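Local coordinates for protein cyclopropane-fatty-acyl-phospholipid synthase 1 (Mycobacterium tuberculosis, PDB 1KPH) that converts a double bond at the distal position of alpha mycolic acids into a cyclopropane ring, using a methylene group taken from S-adenosyl-L-methionine, at residues N11-Y16 against L95-A100; A121-F126 against D148-L153. All blocks are in the same frame, centred on the assembly; numbering follows the deposited sequence.

Interaction 1: residues N11-Y16 against L95-A100; sequences NVQAHY and LSKNQA. With SAH (S-adenosyl-L-homocysteine), chain F; 10A (didecyl-dimethyl-ammonium), chain G.
The ribose end of the S-adenosyl-L-homocysteine pocket is closed where the N-terminal helix meets the loop and first helical turn after the second strand of the Rossmann-like methyltransferase sheet. Both ribose hydroxyls are read from residues 95-100: Leu95 N donates to SAH O2' at 3.2 Å, and SAH O3' donates to Gln99 OE1 at a short 2.5 Å, an oxygen that Thr94 also engages. Gln99 reaches the sugar through a chain extended beyond CG. Val12 faces the loop and divides its branches: CG1, anti to the backbone N (chi1 173°), lies 3.5 Å from SAH O2', while CG2 packs 3.6 Å from Leu95 CD1. The leucine CG and CD1 in turn rest on the adenine. Tyr16 is sandwiched, with His15 CD2 over one face and SAH C3' 4.2 Å above the other. Its OH, hydrogen-bonded to His141, lies 3.2 Å from C11 of the didecyl-dimethyl-ammonium, so the residue borders both ligands, SAH over its face and 10A at its edge. On the more exposed flank Gln13 extends along the loop and gives a weak, bent bond from NE2 to Leu95 O (3.1 Å, 126°); Lys97 CE lies against its OE1, with no hydrogen bond from NZ. Ser96 is the N-cap of the next helix, its OG taking a weak bond from Gln99 N and a stronger one with Asp17, whose carboxylate also receives Lys97 N and Asn98 N. Helix 9-16 thus lies beside the start of helix 97-109, just beyond strand 89-93, with Trp75 of the glycine-rich loop against Gln99.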
loop_
_atom_site.group_PDB
_atom_site.type_symbol
_atom_site.label_atom_id
_atom_site.label_comp_id
_atom_site.label_asym_id
_atom_site.label_seq_id
_atom_site.Cartn_x
_atom_site.Cartn_y
_atom_site.Cartn_z
ATOM N N ASN A 11 10.604 -11.205 -5.471
ATOM C CA ASN A 11 9.144 -11.301 -5.516
ATOM C C ASN A 11 8.456 -9.950 -5.671
ATOM O O ASN A 11 7.550 -9.795 -6.495
ATOM C CB ASN A 11 8.600 -11.979 -4.254
ATOM C CG ASN A 11 9.010 -13.430 -4.149
ATOM O OD1 ASN A 11 8.901 -14.188 -5.110
ATOM N ND2 ASN A 11 9.478 -13.829 -2.972
ATOM N N VAL A 12 8.874 -8.984 -4.862
ATOM C CA VAL A 12 8.291 -7.651 -4.909
ATOM C C VAL A 12 8.586 -7.021 -6.255
ATOM O O VAL A 12 7.694 -6.466 -6.894
ATOM C CB VAL A 12 8.850 -6.764 -3.783
ATOM C CG1 VAL A 12 8.363 -5.331 -3.948
ATOM C CG2 VAL A 12 8.403 -7.315 -2.441
ATOM N N GLN A 13 9.838 -7.121 -6.691
ATOM C CA GLN A 13 10.240 -6.563 -7.974
ATOM C C GLN A 13 9.520 -7.254 -9.124
ATOM O O GLN A 13 9.316 -6.663 -10.185
ATOM C CB GLN A 13 11.755 -6.690 -8.157
ATOM C CG GLN A 13 12.558 -5.683 -7.347
ATOM C CD GLN A 13 14.057 -5.895 -7.472
ATOM O OE1 GLN A 13 14.559 -6.235 -8.543
ATOM N NE2 GLN A 13 14.779 -5.677 -6.380
ATOM N N ALA A 14 9.130 -8.509 -8.912
ATOM C CA ALA A 14 8.429 -9.259 -9.949
ATOM C C ALA A 14 7.189 -8.503 -10.415
ATOM O O ALA A 14 6.831 -8.537 -11.595
ATOM C CB ALA A 14 8.036 -10.638 -9.424
ATOM N N HIS A 15 6.543 -7.804 -9.487
ATOM C CA HIS A 15 5.336 -7.056 -9.810
ATOM C C HIS A 15 5.560 -5.593 -10.197
ATOM O O HIS A 15 5.199 -5.179 -11.296
ATOM C CB HIS A 15 4.360 -7.105 -8.632
ATOM C CG HIS A 15 3.027 -6.486 -8.929
ATOM N ND1 HIS A 15 1.992 -7.189 -9.505
ATOM C CD2 HIS A 15 2.581 -5.217 -8.775
ATOM C CE1 HIS A 15 0.965 -6.380 -9.695
ATOM N NE2 HIS A 15 1.297 -5.176 -9.262
ATOM N N TYR A 16 6.168 -4.820 -9.301
ATOM C CA TYR A 16 6.371 -3.388 -9.536
ATOM C C TYR A 16 7.440 -2.950 -10.532
ATOM O O TYR A 16 7.412 -1.808 -10.997
ATOM C CB TYR A 16 6.594 -2.671 -8.203
ATOM C CG TYR A 16 5.521 -2.986 -7.182
ATOM C CD1 TYR A 16 5.679 -4.038 -6.282
ATOM C CD2 TYR A 16 4.329 -2.260 -7.145
ATOM C CE1 TYR A 16 4.677 -4.363 -5.368
ATOM C CE2 TYR A 16 3.322 -2.578 -6.234
ATOM C CZ TYR A 16 3.502 -3.631 -5.349
ATOM O OH TYR A 16 2.511 -3.955 -4.445
ATOM N N LEU A 95 11.448 -1.725 -2.502
ATOM C CA LEU A 95 12.276 -2.784 -3.067
ATOM C C LEU A 95 12.245 -2.736 -4.588
ATOM O O LEU A 95 12.921 -3.519 -5.257
ATOM C CB LEU A 95 11.779 -4.152 -2.590
ATOM C CG LEU A 95 11.573 -4.297 -1.081
ATOM C CD1 LEU A 95 11.174 -5.735 -0.757
ATOM C CD2 LEU A 95 12.852 -3.909 -0.348
ATOM N N SER A 96 11.459 -1.807 -5.128
ATOM C CA SER A 96 11.315 -1.658 -6.570
ATOM C C SER A 96 12.381 -0.747 -7.176
ATOM O O SER A 96 12.489 0.424 -6.815
ATOM C CB SER A 96 9.922 -1.105 -6.893
ATOM O OG SER A 96 9.760 -0.895 -8.280
ATOM N N LYS A 97 13.165 -1.290 -8.103
ATOM C CA LYS A 97 14.215 -0.514 -8.757
ATOM C C LYS A 97 13.611 0.677 -9.497
ATOM O O LYS A 97 14.068 1.811 -9.348
ATOM C CB LYS A 97 14.984 -1.385 -9.754
ATOM C CG LYS A 97 15.524 -2.685 -9.178
ATOM C CD LYS A 97 16.380 -3.420 -10.198
ATOM C CE LYS A 97 16.810 -4.786 -9.680
ATOM N NZ LYS A 97 17.454 -4.697 -8.339
ATOM N N ASN A 98 12.580 0.412 -10.294
ATOM C CA ASN A 98 11.921 1.455 -11.068
ATOM C C ASN A 98 11.296 2.547 -10.206
ATOM O O ASN A 98 11.255 3.714 -10.605
ATOM C CB ASN A 98 10.855 0.846 -11.985
ATOM C CG ASN A 98 11.447 -0.119 -13.003
ATOM O OD1 ASN A 98 12.652 -0.093 -13.269
ATOM N ND2 ASN A 98 10.601 -0.964 -13.587
ATOM N N GLN A 99 10.806 2.170 -9.029
ATOM C CA GLN A 99 10.193 3.140 -8.130
ATOM C C GLN A 99 11.280 3.974 -7.474
ATOM O O GLN A 99 11.139 5.189 -7.332
ATOM C CB GLN A 99 9.358 2.431 -7.064
ATOM C CG GLN A 99 8.171 1.659 -7.631
ATOM C CD GLN A 99 7.270 1.104 -6.549
ATOM O OE1 GLN A 99 7.731 0.756 -5.466
ATOM N NE2 GLN A 99 5.979 1.005 -6.843
ATOM N N ALA A 100 12.366 3.317 -7.075
ATOM C CA ALA A 100 13.481 4.009 -6.446
ATOM C C ALA A 100 14.021 5.068 -7.403
ATOM O O ALA A 100 14.310 6.193 -6.992
ATOM C CB ALA A 100 14.579 3.020 -6.090
HETATM N N SAH F . 2.501 3.004 -0.562
HETATM C CA SAH F . 2.439 3.217 -2.007
HETATM C CB SAH F . 2.817 1.937 -2.784
HETATM C CG SAH F . 2.139 0.606 -2.390
HETATM C C SAH F . 1.037 3.681 -2.439
HETATM O OXT SAH F . 0.875 4.074 -3.608
HETATM C "C5'" SAH F . 3.702 -1.725 -2.222
HETATM C "C4'" SAH F . 4.996 -0.986 -1.909
HETATM O "O4'" SAH F . 5.643 -1.461 -0.697
HETATM C "C3'" SAH F . 6.034 -1.098 -3.024
HETATM O "O3'" SAH F . 6.626 0.209 -3.248
HETATM C "C2'" SAH F . 7.030 -2.093 -2.483
HETATM O "O2'" SAH F . 8.323 -1.945 -3.073
HETATM C "C1'" SAH F . 7.014 -1.798 -1.021
HETATM N N9 SAH F . 7.499 -2.906 -0.192
HETATM C C8 SAH F . 7.150 -4.221 -0.165
HETATM N N7 SAH F . 7.759 -4.975 0.696
HETATM C C5 SAH F . 8.612 -4.064 1.320
HETATM C C6 SAH F . 9.657 -4.178 2.454
HETATM N N6 SAH F . 9.928 -5.331 3.087
HETATM N N1 SAH F . 10.317 -3.024 2.801
HETATM C C2 SAH F . 10.031 -1.863 2.152
HETATM N N3 SAH F . 9.143 -1.642 1.152
HETATM C C4 SAH F . 8.464 -2.795 0.785
HETATM C C1 10A G . -4.289 -14.317 0.013
HETATM C C2 10A G . -2.987 -13.803 -0.611
HETATM C C3 10A G . -3.012 -12.273 -0.696
HETATM C C4 10A G . -1.771 -11.619 -1.322
HETATM C C5 10A G . -2.008 -10.102 -1.315
HETATM C C6 10A G . -0.905 -9.253 -1.965
HETATM C C7 10A G . -1.412 -7.805 -1.866
HETATM C C8 10A G . -0.556 -6.765 -2.595
HETATM C C9 10A G . -1.249 -5.393 -2.447
HETATM C C10 10A G . -0.559 -4.354 -3.330
HETATM N N1 10A G . -1.151 -2.956 -3.573
HETATM C C11 10A G . -0.231 -2.280 -4.570
HETATM C C12 10A G . -1.120 -2.117 -2.320
HETATM C C13 10A G . -2.601 -2.899 -4.080
HETATM C C14 10A G . -3.073 -3.632 -5.375
HETATM C C15 10A G . -4.602 -3.785 -5.564
HETATM C C16 10A G . -5.410 -4.606 -4.533
HETATM C C17 10A G . -5.046 -6.103 -4.512
HETATM C C18 10A G . -5.879 -6.909 -3.507
HETATM C C19 10A G . -5.475 -8.390 -3.545
HETATM C C20 10A G . -6.358 -9.184 -2.569
HETATM C C21 10A G . -6.024 -10.678 -2.598
HETATM C C22 10A G . -6.956 -11.403 -1.626
#

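Interaction 2: residues A121-F126 against D148-L153; sequences AGWEQF and DAFFSL. With SAH (S-adenosyl-L-homocysteine), chain F.
Aromatic packing dominates this contact, in which the indole of Trp123 lies against helix 147-157. Phe150 turns its edge to the indole: CD1 is 3.6 Å from Trp123 CD2, and the Phe150 ring and the five-membered ring meet edge-to-face with planes at 67°. The same residue makes a CH-pi contact, Phe150 CB standing 4.0 Å from the centroid of the six-membered ring of Trp123 and almost on its normal. With Trp123 CG in the crowded position between backbone N and carbonyl carbon (chi1 51°), the indole is set with one face to Phe150 and the other to the CD of Glu124.

Aliphatic contacts finish the rim. Ala149 CB meets the far corner of the indole at Trp123 CH2, 3.8 Å away, and Leu153 CD2 approaches Trp123 CE3 at 3.6 Å, both near the ring plane. Leu153, its CG anti to the backbone N, also brings CD2 against Trp123 O (2.9 Å) and both methyls near Phe126 O.

Polar bonds serve the cofactor and the loop itself. Trp123 N gives a weak bond to SAH N1, while SAH N6 donates to Glu124 OE2 at 3.1 Å and weakly to OE1, which has a salt bridge to Arg146. This backbone-to-N1 and acid-to-N6 pairing recognises adenine; the arginine probably keeps the carboxylate ionised. Gln125 OE1 takes the Gly122 N-H on a lone pair, bracing the turn.

The loop between strands 116-119 and 132-136 is thereby seated on helix 147-157, with Val71 and Leu69 of strand 67-71 beneath and Phe142 against both aromatic rings.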
loop_
_atom_site.group_PDB
_atom_site.type_symbol
_atom_site.label_atom_id
_atom_site.label_comp_id
_atom_site.label_asym_id
_atom_site.label_seq_id
_atom_site.Cartn_x
_atom_site.Cartn_y
_atom_site.Cartn_z
ATOM N N ALA A 121 15.788 -0.231 -0.446
ATOM C CA ALA A 121 16.024 -1.152 0.657
ATOM C C ALA A 121 14.722 -1.424 1.395
ATOM O O ALA A 121 13.751 -0.683 1.250
ATOM C CB ALA A 121 17.041 -0.558 1.613
ATOM N N GLY A 122 14.705 -2.491 2.187
ATOM C CA GLY A 122 13.512 -2.824 2.945
ATOM C C GLY A 122 13.657 -2.337 4.372
ATOM O O GLY A 122 14.762 -2.001 4.801
ATOM N N TRP A 123 12.556 -2.280 5.115
ATOM C CA TRP A 123 12.635 -1.838 6.502
ATOM C C TRP A 123 13.591 -2.765 7.247
ATOM O O TRP A 123 14.118 -2.410 8.300
ATOM C CB TRP A 123 11.259 -1.876 7.176
ATOM C CG TRP A 123 10.546 -3.186 7.028
ATOM C CD1 TRP A 123 9.660 -3.531 6.049
ATOM C CD2 TRP A 123 10.669 -4.333 7.879
ATOM N NE1 TRP A 123 9.221 -4.819 6.236
ATOM C CE2 TRP A 123 9.825 -5.337 7.352
ATOM C CE3 TRP A 123 11.411 -4.611 9.035
ATOM C CZ2 TRP A 123 9.701 -6.600 7.942
ATOM C CZ3 TRP A 123 11.287 -5.871 9.623
ATOM C CH2 TRP A 123 10.437 -6.847 9.074
ATOM N N GLU A 124 13.805 -3.953 6.686
ATOM C CA GLU A 124 14.697 -4.945 7.279
ATOM C C GLU A 124 16.138 -4.447 7.294
ATOM O O GLU A 124 16.964 -4.946 8.055
ATOM C CB GLU A 124 14.647 -6.261 6.494
ATOM C CG GLU A 124 13.302 -6.987 6.481
ATOM C CD GLU A 124 12.422 -6.600 5.303
ATOM O OE1 GLU A 124 11.551 -7.413 4.928
ATOM O OE2 GLU A 124 12.591 -5.487 4.756
ATOM N N GLN A 125 16.432 -3.465 6.446
ATOM C CA GLN A 125 17.773 -2.903 6.342
ATOM C C GLN A 125 17.810 -1.439 6.773
ATOM O O GLN A 125 18.795 -0.739 6.531
ATOM C CB GLN A 125 18.265 -3.014 4.901
ATOM C CG GLN A 125 18.195 -4.419 4.331
ATOM C CD GLN A 125 18.423 -4.448 2.834
ATOM O OE1 GLN A 125 17.718 -3.780 2.077
ATOM N NE2 GLN A 125 19.407 -5.228 2.397
ATOM N N PHE A 126 16.732 -0.979 7.405
ATOM C CA PHE A 126 16.649 0.405 7.863
ATOM C C PHE A 126 16.526 0.463 9.380
ATOM O O PHE A 126 15.569 -0.053 9.952
ATOM C CB PHE A 126 15.439 1.109 7.238
ATOM C CG PHE A 126 15.319 2.557 7.621
ATOM C CD1 PHE A 126 16.033 3.535 6.934
ATOM C CD2 PHE A 126 14.516 2.942 8.688
ATOM C CE1 PHE A 126 15.946 4.879 7.307
ATOM C CE2 PHE A 126 14.423 4.281 9.068
ATOM C CZ PHE A 126 15.140 5.250 8.376
ATOM N N ASP A 148 5.918 -9.520 13.329
ATOM C CA ASP A 148 6.444 -9.190 14.644
ATOM C C ASP A 148 7.721 -8.355 14.555
ATOM O O ASP A 148 7.901 -7.400 15.310
ATOM C CB ASP A 148 6.707 -10.475 15.435
ATOM C CG ASP A 148 7.150 -10.201 16.855
ATOM O OD1 ASP A 148 8.374 -10.174 17.111
ATOM O OD2 ASP A 148 6.267 -9.998 17.712
ATOM N N ALA A 149 8.602 -8.717 13.628
ATOM C CA ALA A 149 9.854 -7.990 13.455
ATOM C C ALA A 149 9.575 -6.561 13.007
ATOM O O ALA A 149 10.222 -5.617 13.466
ATOM C CB ALA A 149 10.735 -8.695 12.434
ATOM N N PHE A 150 8.610 -6.403 12.108
ATOM C CA PHE A 150 8.264 -5.079 11.618
ATOM C C PHE A 150 7.805 -4.154 12.742
ATOM O O PHE A 150 8.331 -3.050 12.898
ATOM C CB PHE A 150 7.172 -5.161 10.551
ATOM C CG PHE A 150 6.751 -3.819 10.028
ATOM C CD1 PHE A 150 7.659 -3.010 9.349
ATOM C CD2 PHE A 150 5.465 -3.338 10.262
ATOM C CE1 PHE A 150 7.296 -1.738 8.914
ATOM C CE2 PHE A 150 5.091 -2.065 9.830
ATOM C CZ PHE A 150 6.008 -1.265 9.156
ATOM N N PHE A 151 6.828 -4.594 13.530
ATOM C CA PHE A 151 6.334 -3.762 14.625
ATOM C C PHE A 151 7.401 -3.504 15.686
ATOM O O PHE A 151 7.383 -2.471 16.360
ATOM C CB PHE A 151 5.100 -4.393 15.270
ATOM C CG PHE A 151 3.854 -4.266 14.439
ATOM C CD1 PHE A 151 3.559 -5.196 13.449
ATOM C CD2 PHE A 151 2.982 -3.196 14.635
ATOM C CE1 PHE A 151 2.413 -5.062 12.665
ATOM C CE2 PHE A 151 1.836 -3.053 13.857
ATOM C CZ PHE A 151 1.551 -3.989 12.870
ATOM N N SER A 152 8.326 -4.447 15.833
ATOM C CA SER A 152 9.405 -4.295 16.796
ATOM C C SER A 152 10.260 -3.114 16.345
ATOM O O SER A 152 10.563 -2.214 17.129
ATOM C CB SER A 152 10.257 -5.569 16.852
ATOM O OG SER A 152 11.342 -5.424 17.757
ATOM N N LEU A 153 10.636 -3.125 15.069
ATOM C CA LEU A 153 11.450 -2.058 14.492
ATOM C C LEU A 153 10.702 -0.734 14.544
ATOM O O LEU A 153 11.259 0.291 14.939
ATOM C CB LEU A 153 11.806 -2.382 13.036
ATOM C CG LEU A 153 12.566 -1.301 12.256
ATOM C CD1 LEU A 153 13.899 -1.011 12.929
ATOM C CD2 LEU A 153 12.782 -1.759 10.821
HETATM N N SAH F . 2.501 3.004 -0.562
HETATM C CA SAH F . 2.439 3.217 -2.007
HETATM C CB SAH F . 2.817 1.937 -2.784
HETATM C CG SAH F . 2.139 0.606 -2.390
HETATM C C SAH F . 1.037 3.681 -2.439
HETATM O OXT SAH F . 0.875 4.074 -3.608
HETATM C "C5'" SAH F . 3.702 -1.725 -2.222
HETATM C "C4'" SAH F . 4.996 -0.986 -1.909
HETATM O "O4'" SAH F . 5.643 -1.461 -0.697
HETATM C "C3'" SAH F . 6.034 -1.098 -3.024
HETATM O "O3'" SAH F . 6.626 0.209 -3.248
HETATM C "C2'" SAH F . 7.030 -2.093 -2.483
HETATM O "O2'" SAH F . 8.323 -1.945 -3.073
HETATM C "C1'" SAH F . 7.014 -1.798 -1.021
HETATM N N9 SAH F . 7.499 -2.906 -0.192
HETATM C C8 SAH F . 7.150 -4.221 -0.165
HETATM N N7 SAH F . 7.759 -4.975 0.696
HETATM C C5 SAH F . 8.612 -4.064 1.320
HETATM C C6 SAH F . 9.657 -4.178 2.454
HETATM N N6 SAH F . 9.928 -5.331 3.087
HETATM N N1 SAH F . 10.317 -3.024 2.801
HETATM C C2 SAH F . 10.031 -1.863 2.152
HETATM N N3 SAH F . 9.143 -1.642 1.152
HETATM C C4 SAH F . 8.464 -2.795 0.785
#

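Overall arrangement
Interactions 1 and 2 follow one another along the chain, the second opening after the first has closed, and their centres lie 18 Å apart. Residues 95-100 and 121-126 lie just after the neighbouring strands 89-93 and 116-119 of the Rossmann-like sheet, where SAH is bound. They meet directly where Leu95 CD2 packs 3.4 Å from Gly122 N, and SAH bridges them, its ribose held by interaction 1 and its adenine rim by interaction 2. The N-terminal helix of interaction 1 also extends the pocket to the didecyl-dimethyl-ammonium, whereas helix 147-157 of interaction 2 backs the adenine loop far from it. Together they help to position the nucleoside beside a site that probably receives the acyl chain.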